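Local atomic coordinates of polyphosphate kinase (Porphyromonas gingivalis, PDB entry 2O8R), a protein that probably catalyses the reversible transfer of the terminal phosphate of ATP to a growing chain of inorganic polyphosphate. Residues Val162-Arg167 / Ile212-Leu217; Ala180-Pro185 / Asp218-Gly223. The protein carries 3 engineered substitutions. All blocks are in the same frame, centred on the assembly; numbering follows the deposited sequence.

Overall arrangement
Contacts 1 and 2 lie side by side in the middle domain of the chain, their centres about 6 Å apart. Along the sequence their segments alternate: strands 163-169 and 178-183 come first, helices 209-214 and 217-220 after them. The two strands are antiparallel neighbours in a mixed sheet, and both helices pack on the same face of it, so Val162-Arg167 / Ile212-Leu217 and Ala180-Pro185 / Asp218-Gly223 share one apolar layer. Backbone hydrogen bonds between Val166 and Ala180 and between Leu164 and Leu182 join them at the sheet. The layer lies away from the predicted catalytic and nucleotide-binding residues, and contact 2 additionally borders the second subunit.

Contact 1: Val162-Arg167 / Ile212-Leu217; sequences VYLAVR and IIKEHL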
loop_
_atom_site.group_PDB
_atom_site.type_symbol
_atom_site.label_atom_id
_atom_site.label_comp_id
_atom_site.label_asym_id
_atom_site.label_seq_id
_atom_site.Cartn_x
_atom_site.Cartn_y
_atom_site.Cartn_z
ATOM N N VAL A 162 14.959 3.532 14.296
ATOM C CA VAL A 162 15.875 3.206 15.359
ATOM C C VAL A 162 17.260 3.301 14.774
ATOM O O VAL A 162 17.508 2.793 13.685
ATOM C CB VAL A 162 15.651 1.785 15.852
ATOM C CG1 VAL A 162 16.748 1.374 16.809
ATOM C CG2 VAL A 162 14.305 1.674 16.509
ATOM N N TYR A 163 18.151 3.985 15.479
ATOM C CA TYR A 163 19.561 4.021 15.098
ATOM C C TYR A 163 20.410 3.529 16.253
ATOM O O TYR A 163 19.994 3.557 17.426
ATOM C CB TYR A 163 20.016 5.431 14.750
ATOM C CG TYR A 163 19.427 6.042 13.509
ATOM C CD1 TYR A 163 20.226 6.312 12.405
ATOM C CD2 TYR A 163 18.081 6.385 13.446
ATOM C CE1 TYR A 163 19.694 6.899 11.269
ATOM C CE2 TYR A 163 17.538 6.971 12.308
ATOM C CZ TYR A 163 18.347 7.221 11.224
ATOM O OH TYR A 163 17.812 7.808 10.095
ATOM N N LEU A 164 21.607 3.081 15.902
ATOM C CA LEU A 164 22.592 2.651 16.864
ATOM C C LEU A 164 23.713 3.659 16.835
ATOM O O LEU A 164 24.318 3.910 15.785
ATOM C CB LEU A 164 23.130 1.285 16.465
ATOM C CG LEU A 164 22.695 0.001 17.168
ATOM C CD1 LEU A 164 21.607 0.188 18.213
ATOM C CD2 LEU A 164 22.282 -0.998 16.111
ATOM N N ALA A 165 23.970 4.270 17.984
ATOM C CA ALA A 165 25.180 5.060 18.142
ATOM C C ALA A 165 26.237 4.161 18.763
ATOM O O ALA A 165 26.019 3.587 19.830
ATOM C CB ALA A 165 24.924 6.260 18.999
ATOM N N VAL A 166 27.364 4.030 18.069
ATOM C CA VAL A 166 28.475 3.161 18.473
ATOM C C VAL A 166 29.674 3.992 18.919
ATOM O O VAL A 166 30.050 4.948 18.246
ATOM C CB VAL A 166 28.960 2.292 17.278
ATOM C CG1 VAL A 166 30.116 1.410 17.684
ATOM C CG2 VAL A 166 27.832 1.453 16.712
ATOM N N ARG A 167 30.269 3.623 20.050
ATOM C CA ARG A 167 31.517 4.229 20.519
ATOM C C ARG A 167 32.704 3.363 20.114
ATOM O O ARG A 167 32.711 2.157 20.360
ATOM C CB ARG A 167 31.493 4.374 22.035
ATOM C CG ARG A 167 32.786 4.859 22.631
ATOM C CD ARG A 167 32.574 5.339 24.050
ATOM N NE ARG A 167 32.501 4.241 25.002
ATOM C CZ ARG A 167 32.218 4.396 26.290
ATOM N NH1 ARG A 167 31.976 5.610 26.774
ATOM N NH2 ARG A 167 32.172 3.339 27.093
ATOM N N ILE A 212 21.018 -8.229 16.661
ATOM C CA ILE A 212 21.880 -8.895 15.702
ATOM C C ILE A 212 22.989 -7.974 15.234
ATOM O O ILE A 212 24.156 -8.367 15.230
ATOM C CB ILE A 212 21.106 -9.428 14.486
ATOM C CG1 ILE A 212 19.947 -10.330 14.958
ATOM C CG2 ILE A 212 22.087 -10.168 13.522
ATOM C CD1 ILE A 212 18.878 -10.551 13.889
ATOM N N ILE A 213 22.627 -6.752 14.859
ATOM C CA ILE A 213 23.621 -5.770 14.434
ATOM C C ILE A 213 24.692 -5.553 15.521
ATOM O O ILE A 213 25.887 -5.642 15.251
ATOM C CB ILE A 213 22.964 -4.445 13.994
ATOM C CG1 ILE A 213 22.146 -4.676 12.712
ATOM C CG2 ILE A 213 24.034 -3.378 13.766
ATOM C CD1 ILE A 213 21.538 -3.418 12.102
ATOM N N LYS A 214 24.251 -5.328 16.753
ATOM C CA LYS A 214 25.149 -5.175 17.893
ATOM C C LYS A 214 26.181 -6.307 18.010
ATOM O O LYS A 214 27.339 -6.072 18.335
ATOM C CB LYS A 214 24.335 -5.079 19.187
ATOM C CG LYS A 214 23.548 -3.761 19.363
ATOM C CD LYS A 214 22.936 -3.712 20.754
ATOM C CE LYS A 214 22.659 -2.316 21.214
ATOM N NZ LYS A 214 22.165 -2.356 22.604
ATOM N N GLU A 215 25.752 -7.526 17.715
ATOM C CA GLU A 215 26.576 -8.708 17.875
ATOM C C GLU A 215 27.612 -8.860 16.742
ATOM O O GLU A 215 28.479 -9.732 16.783
ATOM C CB GLU A 215 25.656 -9.934 17.951
ATOM C CG GLU A 215 26.279 -11.227 18.471
ATOM C CD GLU A 215 26.976 -11.066 19.814
ATOM O OE1 GLU A 215 26.525 -10.244 20.645
ATOM O OE2 GLU A 215 27.978 -11.777 20.040
ATOM N N HIS A 216 27.536 -8.009 15.729
ATOM C CA HIS A 216 28.437 -8.145 14.589
ATOM C C HIS A 216 29.124 -6.835 14.218
ATOM O O HIS A 216 29.653 -6.696 13.116
ATOM C CB HIS A 216 27.687 -8.721 13.385
ATOM C CG HIS A 216 27.146 -10.095 13.612
ATOM N ND1 HIS A 216 25.864 -10.327 14.060
ATOM C CD2 HIS A 216 27.720 -11.311 13.473
ATOM C CE1 HIS A 216 25.670 -11.627 14.178
ATOM N NE2 HIS A 216 26.778 -12.247 13.822
ATOM N N LEU A 217 29.123 -5.885 15.147
ATOM C CA LEU A 217 29.672 -4.564 14.897
ATOM C C LEU A 217 31.153 -4.639 14.548
ATOM O O LEU A 217 31.661 -3.808 13.789
ATOM C CB LEU A 217 29.451 -3.655 16.111
ATOM C CG LEU A 217 28.042 -3.094 16.333
ATOM C CD1 LEU A 217 27.923 -2.467 17.695
ATOM C CD2 LEU A 217 27.705 -2.081 15.261
#
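Leu164 and Val166 of strand 163-169 point toward helix 209-214 and the type I turn Lys214-Leu217, a helix-on-sheet packing within the polyphosphate kinase middle domain. The tight part is wholly apolar. Leu164 sends CD2 to CG2 of Ile213, 3.8 Å away, the two side chains slanting across one another. One strand repeat further on, Val166 and Leu217 meet tip to tip, with Val166 CG2 3.8 Å from Leu217 CD2. The other methyl of the leucine is nearly as close, Leu217 CD1 lying 4.0 Å from the same Val166 CG2, so the valine methyl sits against the forked end of the leucine. Branched aliphatic residues suit these places because they fill the layer between sheet and helix and leave no polar group there to satisfy; no hydrogen bond links the two segments.

The looser side is that of Lys214, which is partly exposed. Its extended chain runs at about a right angle to Leu164, and Lys214 CE comes to 4.0 Å from Leu164 CD1. A lysine fits this border: its methylenes add to the apolar surface while the amino group is carried beyond it.

On the sheet side, Ser229 of strand 225-235 touches both Lys214 and Leu217, and Ser231 of the same strand lies against Leu164. Behind the turn, His216 stacks its ring on Phe135 of helix 125-139. The same imidazole ties the turn back to the helix: His216 ND1 donates to Ile212 O over 2.9 Å. The bond is fairly straight, with an N-H...O angle of 160°. Its acceptor lies near the plane of the imidazole, whereas ND1 is tilted 33° from the carbonyl plane of Ile212.

Contact 2: Ala180-Pro185 / Asp218-Gly223; sequences ALLNVP and DVVFPG
Phe221 meets Ala180 and Leu182, two residues of strand 178-183 that point to the same side of the sheet, with the far end of its ring. Ala180 CB comes to 3.7 Å from Phe221 CZ, and Leu182 CD2 to 3.9 Å from Phe221 CE2; both methyls approach the ring obliquely. The small alanine leaves room for the end of the benzyl group, whereas leucine reaches further out. That same CD2 meets Val220 CG1 at 3.9 Å, tip to tip, so one methyl serves two partners.

Leu182, modelled with CG between its backbone N and carbonyl carbon (chi1 48°), has CD2 near both Val220 and Phe221. Val220 in turn covers part of one face of the aromatic ring, its CG1 3.5 Å above the plane and offset toward the rim.

In the next shell, Leu168 touches both Ala180 and Phe221, while Phe135 and Pro145 pack on Val220. The second subunit reaches the same residues directly: Val153 of that subunit packs on Phe221, and Val220 and Gly223 form backbone hydrogen bonds to it. The weakly bonded helix 217-220, through Val220, and Phe221 just after it lie against strand 178-183, with helix 125-139 behind Val220, helix 209-214 beside it over Leu182, and strand 163-169 adjoining in the sheet.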
loop_
_atom_site.group_PDB
_atom_site.type_symbol
_atom_site.label_atom_id
_atom_site.label_comp_id
_atom_site.label_asym_id
_atom_site.label_seq_id
_atom_site.Cartn_x
_atom_site.Cartn_y
_atom_site.Cartn_z
ATOM N N ALA A 180 30.172 6.527 15.986
ATOM C CA ALA A 180 29.548 6.201 14.715
ATOM C C ALA A 180 28.045 6.000 14.834
ATOM O O ALA A 180 27.505 5.667 15.903
ATOM C CB ALA A 180 30.194 5.002 14.103
ATOM N N LEU A 181 27.372 6.219 13.718
ATOM C CA LEU A 181 25.942 6.079 13.668
ATOM C C LEU A 181 25.655 5.028 12.643
ATOM O O LEU A 181 26.162 5.120 11.523
ATOM C CB LEU A 181 25.320 7.395 13.214
ATOM C CG LEU A 181 23.804 7.556 13.271
ATOM C CD1 LEU A 181 23.326 7.643 14.704
ATOM C CD2 LEU A 181 23.421 8.809 12.534
ATOM N N LEU A 182 24.862 4.021 13.001
ATOM C CA LEU A 182 24.279 3.196 11.939
ATOM C C LEU A 182 22.771 2.913 11.999
ATOM O O LEU A 182 22.105 3.101 13.030
ATOM C CB LEU A 182 25.116 1.950 11.610
ATOM C CG LEU A 182 25.630 1.035 12.699
ATOM C CD1 LEU A 182 24.537 0.095 13.126
ATOM C CD2 LEU A 182 26.795 0.265 12.149
ATOM N N ASN A 183 22.256 2.490 10.846
ATOM C CA ASN A 183 20.835 2.329 10.627
ATOM C C ASN A 183 20.394 0.934 10.976
ATOM O O ASN A 183 21.143 -0.021 10.795
ATOM C CB ASN A 183 20.499 2.615 9.161
ATOM C CG ASN A 183 21.452 1.934 8.197
ATOM O OD1 ASN A 183 22.654 1.841 8.444
ATOM N ND2 ASN A 183 20.920 1.450 7.093
ATOM N N VAL A 184 19.180 0.803 11.490
ATOM C CA VAL A 184 18.600 -0.518 11.610
ATOM C C VAL A 184 17.542 -0.637 10.519
ATOM O O VAL A 184 16.464 -0.056 10.610
ATOM C CB VAL A 184 18.145 -0.833 13.048
ATOM C CG1 VAL A 184 19.011 -0.059 14.006
ATOM C CG2 VAL A 184 16.707 -0.493 13.275
ATOM N N PRO A 185 17.877 -1.362 9.447
ATOM C CA PRO A 185 17.122 -1.317 8.192
ATOM C C PRO A 185 15.761 -1.991 8.272
ATOM O O PRO A 185 15.510 -2.971 7.570
ATOM C CB PRO A 185 18.024 -2.069 7.210
ATOM C CG PRO A 185 18.865 -2.955 8.056
ATOM C CD PRO A 185 19.014 -2.297 9.397
ATOM N N ASP A 218 31.826 -5.659 15.079
ATOM C CA ASP A 218 33.245 -5.900 14.806
ATOM C C ASP A 218 33.574 -6.132 13.330
ATOM O O ASP A 218 34.682 -5.825 12.904
ATOM C CB ASP A 218 33.774 -7.061 15.645
ATOM C CG ASP A 218 32.830 -8.234 15.665
ATOM O OD1 ASP A 218 31.820 -8.176 16.406
ATOM O OD2 ASP A 218 33.101 -9.212 14.942
ATOM N N VAL A 219 32.627 -6.646 12.546
ATOM C CA VAL A 219 32.865 -6.812 11.107
ATOM C C VAL A 219 32.667 -5.493 10.352
ATOM O O VAL A 219 33.248 -5.273 9.278
ATOM C CB VAL A 219 32.040 -7.983 10.470
ATOM C CG1 VAL A 219 31.606 -9.004 11.526
ATOM C CG2 VAL A 219 30.850 -7.479 9.690
ATOM N N VAL A 220 31.863 -4.612 10.939
ATOM C CA VAL A 220 31.547 -3.320 10.339
ATOM C C VAL A 220 32.695 -2.348 10.605
ATOM O O VAL A 220 33.044 -1.512 9.762
ATOM C CB VAL A 220 30.207 -2.781 10.892
ATOM C CG1 VAL A 220 29.940 -1.368 10.427
ATOM C CG2 VAL A 220 29.070 -3.694 10.469
ATOM N N PHE A 221 33.312 -2.494 11.768
ATOM C CA PHE A 221 34.438 -1.650 12.127
ATOM C C PHE A 221 35.686 -2.484 12.427
ATOM O O PHE A 221 36.103 -2.582 13.584
ATOM C CB PHE A 221 34.065 -0.790 13.334
ATOM C CG PHE A 221 32.810 0.023 13.141
ATOM C CD1 PHE A 221 32.857 1.252 12.493
ATOM C CD2 PHE A 221 31.585 -0.437 13.616
ATOM C CE1 PHE A 221 31.703 2.008 12.320
ATOM C CE2 PHE A 221 30.435 0.312 13.451
ATOM C CZ PHE A 221 30.494 1.540 12.795
ATOM N N PRO A 222 36.292 -3.089 11.388
ATOM C CA PRO A 222 37.424 -3.984 11.622
ATOM C C PRO A 222 38.624 -3.307 12.297
ATOM O O PRO A 222 39.278 -3.915 13.141
ATOM C CB PRO A 222 37.795 -4.448 10.213
ATOM C CG PRO A 222 37.247 -3.405 9.312
ATOM C CD PRO A 222 35.979 -2.988 9.952
ATOM N N GLY A 223 38.894 -2.057 11.946
ATOM C CA GLY A 223 40.020 -1.343 12.518
ATOM C C GLY A 223 39.749 -0.636 13.832
ATOM O O GLY A 223 40.425 0.344 14.157
#